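PDB 3PET: putative adhesin from Bacteroides fragilis NCTC 9343, which is of unknown function but, as a lipoprotein with a right-handed beta-helix of the putative adhesin head family, probably takes part in cell-surface adhesion. Local coordinates for residues V101-L112 with G120-T128. Sequence-based numbering, arbitrary orientation.
Sequences VHIENGLTTDNL and GNVDIQSLT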
loop_
_atom_site.group_PDB
_atom_site.type_symbol
_atom_site.label_atom_id
_atom_site.label_comp_id
_atom_site.label_asym_id
_atom_site.label_seq_id
_atom_site.Cartn_x
_atom_site.Cartn_y
_atom_site.Cartn_z
ATOM N N VAL A 101 -9.399 9.871 7.495
ATOM C CA VAL A 101 -10.787 10.299 7.258
ATOM C C VAL A 101 -11.651 9.606 8.309
ATOM O O VAL A 101 -11.637 8.371 8.406
ATOM C CB VAL A 101 -11.298 10.054 5.801
ATOM C CG1 VAL A 101 -12.725 10.580 5.616
ATOM C CG2 VAL A 101 -10.360 10.698 4.766
ATOM N N HIS A 102 -12.405 10.400 9.096
ATOM C CA HIS A 102 -13.246 9.844 10.153
ATOM C C HIS A 102 -14.698 10.204 9.984
ATOM O O HIS A 102 -15.025 11.312 9.546
ATOM C CB HIS A 102 -12.817 10.365 11.546
ATOM C CG HIS A 102 -11.422 10.027 11.973
ATOM N ND1 HIS A 102 -11.166 8.954 12.816
ATOM C CD2 HIS A 102 -10.260 10.673 11.722
ATOM C CE1 HIS A 102 -9.853 8.948 12.996
ATOM N NE2 HIS A 102 -9.271 9.980 12.378
ATOM N N ILE A 103 -15.571 9.264 10.387
ATOM C CA ILE A 103 -17.019 9.398 10.599
ATOM C C ILE A 103 -17.191 8.757 11.970
ATOM O O ILE A 103 -17.411 7.542 12.073
ATOM C CB ILE A 103 -17.939 8.808 9.499
ATOM C CG1 ILE A 103 -17.579 9.318 8.070
ATOM C CG2 ILE A 103 -19.422 9.063 9.874
ATOM C CD1 ILE A 103 -18.580 8.815 6.865
ATOM N N GLU A 104 -16.914 9.531 13.019
ATOM C CA GLU A 104 -16.908 8.991 14.381
ATOM C C GLU A 104 -18.289 8.670 14.936
ATOM O O GLU A 104 -18.407 7.751 15.739
ATOM C CB GLU A 104 -16.240 9.978 15.356
ATOM C CG GLU A 104 -14.800 10.341 15.044
ATOM C CD GLU A 104 -14.133 11.214 16.095
ATOM O OE1 GLU A 104 -14.646 12.320 16.386
ATOM O OE2 GLU A 104 -13.068 10.801 16.604
ATOM N N ASN A 105 -19.305 9.463 14.587
ATOM C CA ASN A 105 -20.604 9.330 15.220
ATOM C C ASN A 105 -21.751 8.945 14.288
ATOM O O ASN A 105 -22.893 9.254 14.573
ATOM C CB ASN A 105 -20.923 10.630 15.981
ATOM C CG ASN A 105 -19.982 10.799 17.142
ATOM O OD1 ASN A 105 -19.929 9.969 18.059
ATOM N ND2 ASN A 105 -19.153 11.818 17.073
ATOM N N GLY A 106 -21.467 8.194 13.246
ATOM C CA GLY A 106 -22.541 7.677 12.410
ATOM C C GLY A 106 -22.865 8.348 11.102
ATOM O O GLY A 106 -22.621 9.539 10.899
ATOM N N LEU A 107 -23.426 7.544 10.207
ATOM C CA LEU A 107 -23.912 7.965 8.906
ATOM C C LEU A 107 -25.019 7.030 8.474
ATOM O O LEU A 107 -24.817 5.816 8.443
ATOM C CB LEU A 107 -22.802 8.032 7.832
ATOM C CG LEU A 107 -23.276 8.305 6.372
ATOM C CD1 LEU A 107 -23.919 9.710 6.221
ATOM C CD2 LEU A 107 -22.131 8.113 5.379
ATOM N N THR A 108 -26.189 7.604 8.158
ATOM C CA THR A 108 -27.331 6.873 7.601
ATOM C C THR A 108 -27.487 7.366 6.172
ATOM O O THR A 108 -27.710 8.557 5.940
ATOM C CB THR A 108 -28.604 7.042 8.442
ATOM O OG1 THR A 108 -28.336 6.594 9.764
ATOM C CG2 THR A 108 -29.783 6.277 7.861
ATOM N N THR A 109 -27.328 6.460 5.215
ATOM C CA THR A 109 -27.397 6.806 3.795
ATOM C C THR A 109 -27.940 5.616 3.010
ATOM O O THR A 109 -27.986 4.512 3.539
ATOM C CB THR A 109 -25.973 7.226 3.305
ATOM O OG1 THR A 109 -26.065 7.780 1.988
ATOM C CG2 THR A 109 -24.936 6.066 3.333
ATOM N N ASP A 110 -28.324 5.822 1.754
ATOM C CA ASP A 110 -28.754 4.711 0.919
ATOM C C ASP A 110 -27.499 4.012 0.350
ATOM O O ASP A 110 -27.271 2.841 0.629
ATOM C CB ASP A 110 -29.722 5.166 -0.198
ATOM C CG ASP A 110 -29.433 6.532 -0.832
ATOM O OD1 ASP A 110 -28.248 6.968 -0.817
ATOM O OD2 ASP A 110 -30.390 7.162 -1.349
ATOM N N ASN A 111 -26.669 4.746 -0.404
ATOM C CA ASN A 111 -25.446 4.225 -1.030
ATOM C C ASN A 111 -24.258 5.022 -0.592
ATOM O O ASN A 111 -24.309 6.247 -0.611
ATOM C CB ASN A 111 -25.533 4.284 -2.566
ATOM C CG ASN A 111 -26.816 3.722 -3.129
ATOM O OD1 ASN A 111 -27.116 2.536 -2.997
ATOM N ND2 ASN A 111 -27.637 4.581 -3.713
ATOM N N LEU A 112 -23.180 4.340 -0.211
ATOM C CA LEU A 112 -21.949 5.007 0.153
ATOM C C LEU A 112 -20.831 4.459 -0.705
ATOM O O LEU A 112 -20.639 3.245 -0.769
ATOM C CB LEU A 112 -21.632 4.865 1.652
ATOM C CG LEU A 112 -20.332 5.540 2.138
ATOM C CD1 LEU A 112 -20.376 7.097 1.965
ATOM C CD2 LEU A 112 -20.026 5.158 3.569
ATOM N N GLY A 120 -3.095 7.378 4.416
ATOM C CA GLY A 120 -3.885 7.561 5.629
ATOM C C GLY A 120 -5.013 6.561 5.719
ATOM O O GLY A 120 -5.262 5.804 4.773
ATOM N N ASN A 121 -5.659 6.516 6.871
ATOM C CA ASN A 121 -6.740 5.559 7.154
ATOM C C ASN A 121 -8.112 6.154 6.946
ATOM O O ASN A 121 -8.261 7.371 6.890
ATOM C CB ASN A 121 -6.634 5.069 8.617
ATOM C CG ASN A 121 -5.325 4.377 8.923
ATOM O OD1 ASN A 121 -4.758 3.675 8.095
ATOM N ND2 ASN A 121 -4.806 4.551 10.114
ATOM N N VAL A 122 -9.118 5.289 6.841
ATOM C CA VAL A 122 -10.530 5.657 6.775
ATOM C C VAL A 122 -11.183 4.889 7.930
ATOM O O VAL A 122 -11.011 3.668 8.038
ATOM C CB VAL A 122 -11.218 5.409 5.403
ATOM C CG1 VAL A 122 -12.703 5.805 5.441
ATOM C CG2 VAL A 122 -10.510 6.169 4.289
ATOM N N ASP A 123 -11.874 5.589 8.810
ATOM C CA ASP A 123 -12.504 4.955 9.969
ATOM C C ASP A 123 -13.938 5.439 10.059
ATOM O O ASP A 123 -14.170 6.595 10.393
ATOM C CB ASP A 123 -11.698 5.271 11.256
ATOM C CG ASP A 123 -12.093 4.483 12.502
ATOM O OD1 ASP A 123 -13.235 3.991 12.562
ATOM O OD2 ASP A 123 -11.273 4.405 13.437
ATOM N N ILE A 124 -14.890 4.568 9.705
ATOM C CA ILE A 124 -16.321 4.895 9.697
ATOM C C ILE A 124 -17.016 4.028 10.722
ATOM O O ILE A 124 -16.964 2.801 10.645
ATOM C CB ILE A 124 -16.924 4.766 8.270
ATOM C CG1 ILE A 124 -16.240 5.807 7.324
ATOM C CG2 ILE A 124 -18.462 4.909 8.271
ATOM C CD1 ILE A 124 -16.412 5.524 5.918
ATOM N N GLN A 125 -17.672 4.701 11.673
ATOM C CA GLN A 125 -18.374 4.099 12.803
ATOM C C GLN A 125 -19.867 4.357 12.704
ATOM O O GLN A 125 -20.265 5.436 12.250
ATOM C CB GLN A 125 -17.820 4.682 14.118
ATOM C CG GLN A 125 -16.302 4.509 14.268
ATOM C CD GLN A 125 -15.732 5.193 15.488
ATOM O OE1 GLN A 125 -14.898 6.111 15.394
ATOM N NE2 GLN A 125 -16.120 4.723 16.666
ATOM N N SER A 126 -20.691 3.368 13.141
ATOM C CA SER A 126 -22.157 3.434 13.162
ATOM C C SER A 126 -22.716 3.771 11.775
ATOM O O SER A 126 -23.527 4.697 11.622
ATOM C CB SER A 126 -22.653 4.443 14.202
ATOM O OG SER A 126 -22.030 4.234 15.455
ATOM N N LEU A 127 -22.277 3.013 10.774
ATOM C CA LEU A 127 -22.777 3.184 9.417
ATOM C C LEU A 127 -24.080 2.386 9.237
ATOM O O LEU A 127 -24.136 1.219 9.611
ATOM C CB LEU A 127 -21.700 2.716 8.403
ATOM C CG LEU A 127 -22.098 2.703 6.909
ATOM C CD1 LEU A 127 -22.422 4.115 6.376
ATOM C CD2 LEU A 127 -21.041 1.989 6.077
ATOM N N THR A 128 -25.111 3.000 8.649
ATOM C CA THR A 128 -26.349 2.305 8.291
ATOM C C THR A 128 -26.561 2.611 6.816
ATOM O O THR A 128 -26.778 3.768 6.473
ATOM C CB THR A 128 -27.558 2.709 9.171
ATOM O OG1 THR A 128 -27.233 2.575 10.553
ATOM C CG2 THR A 128 -28.801 1.902 8.850
HETATM O O HOH W 1 -13.581 7.517 13.218
HETATM O O HOH W 2 -20.294 5.992 16.674
HETATM O O HOH W 3 -26.257 4.822 11.426
#
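Ile-103 and Ile-124 lie side by side in successive coils of a right-handed beta-helix and illustrate how such a solenoid stacks like upon like. Both put CG1 anti to the carbonyl carbon (chi1 -52° and -63°), which brings the two branches alongside one another, Ile-103 CG1 3.8 Å from Ile-124 CG1. Val-101 and Val-122 repeat the pattern on the same strands, and Leu-107 and Leu-127 take it up beyond the corner. Inside the coil, Leu-112 crosses Leu-127, its CD2 3.8 Å from Leu-127 CD1, so that the next face of the helix closes over this interior. Ile-93 and Phe-95, on strand 92-95, add to the same apolar filling.

The backbones of strands 101-103 and 122-125 run parallel, joined by four hydrogen bonds from Val-101 N to Gln-125 N. At the corner the first coil spends one residue more, and the pairing shifts by one. Its first bond beyond the corner is irregular, Leu-107 N reaching Ser-126 O at 3.2 Å from above the carbonyl plane; regular pairing follows with Thr-128 N to Leu-107 O at 2.8 Å.

The outer side is looser and wet. His-102 is stacked on Tyr-33 of another coil; its side chain and that of Asp-123 come no closer than 4.0 Å, between His-102 ND1 and Asp-123 CB, with ring and carboxylate planes 31° from each other. Water 1 sits in the ring plane, 2.8 Å from His-102 ND1, and donates to Asp-123 O and Gln-125 OE1. Farther along, water 3 links Thr-108 OG1 and Thr-128 OG1, 2.6 Å from the latter, and donates to Ser-126 O.

Cohesion between the coils thus comes from backbone hydrogen bonds and matched aliphatic rows, while the polar side chains outside are coupled largely through water.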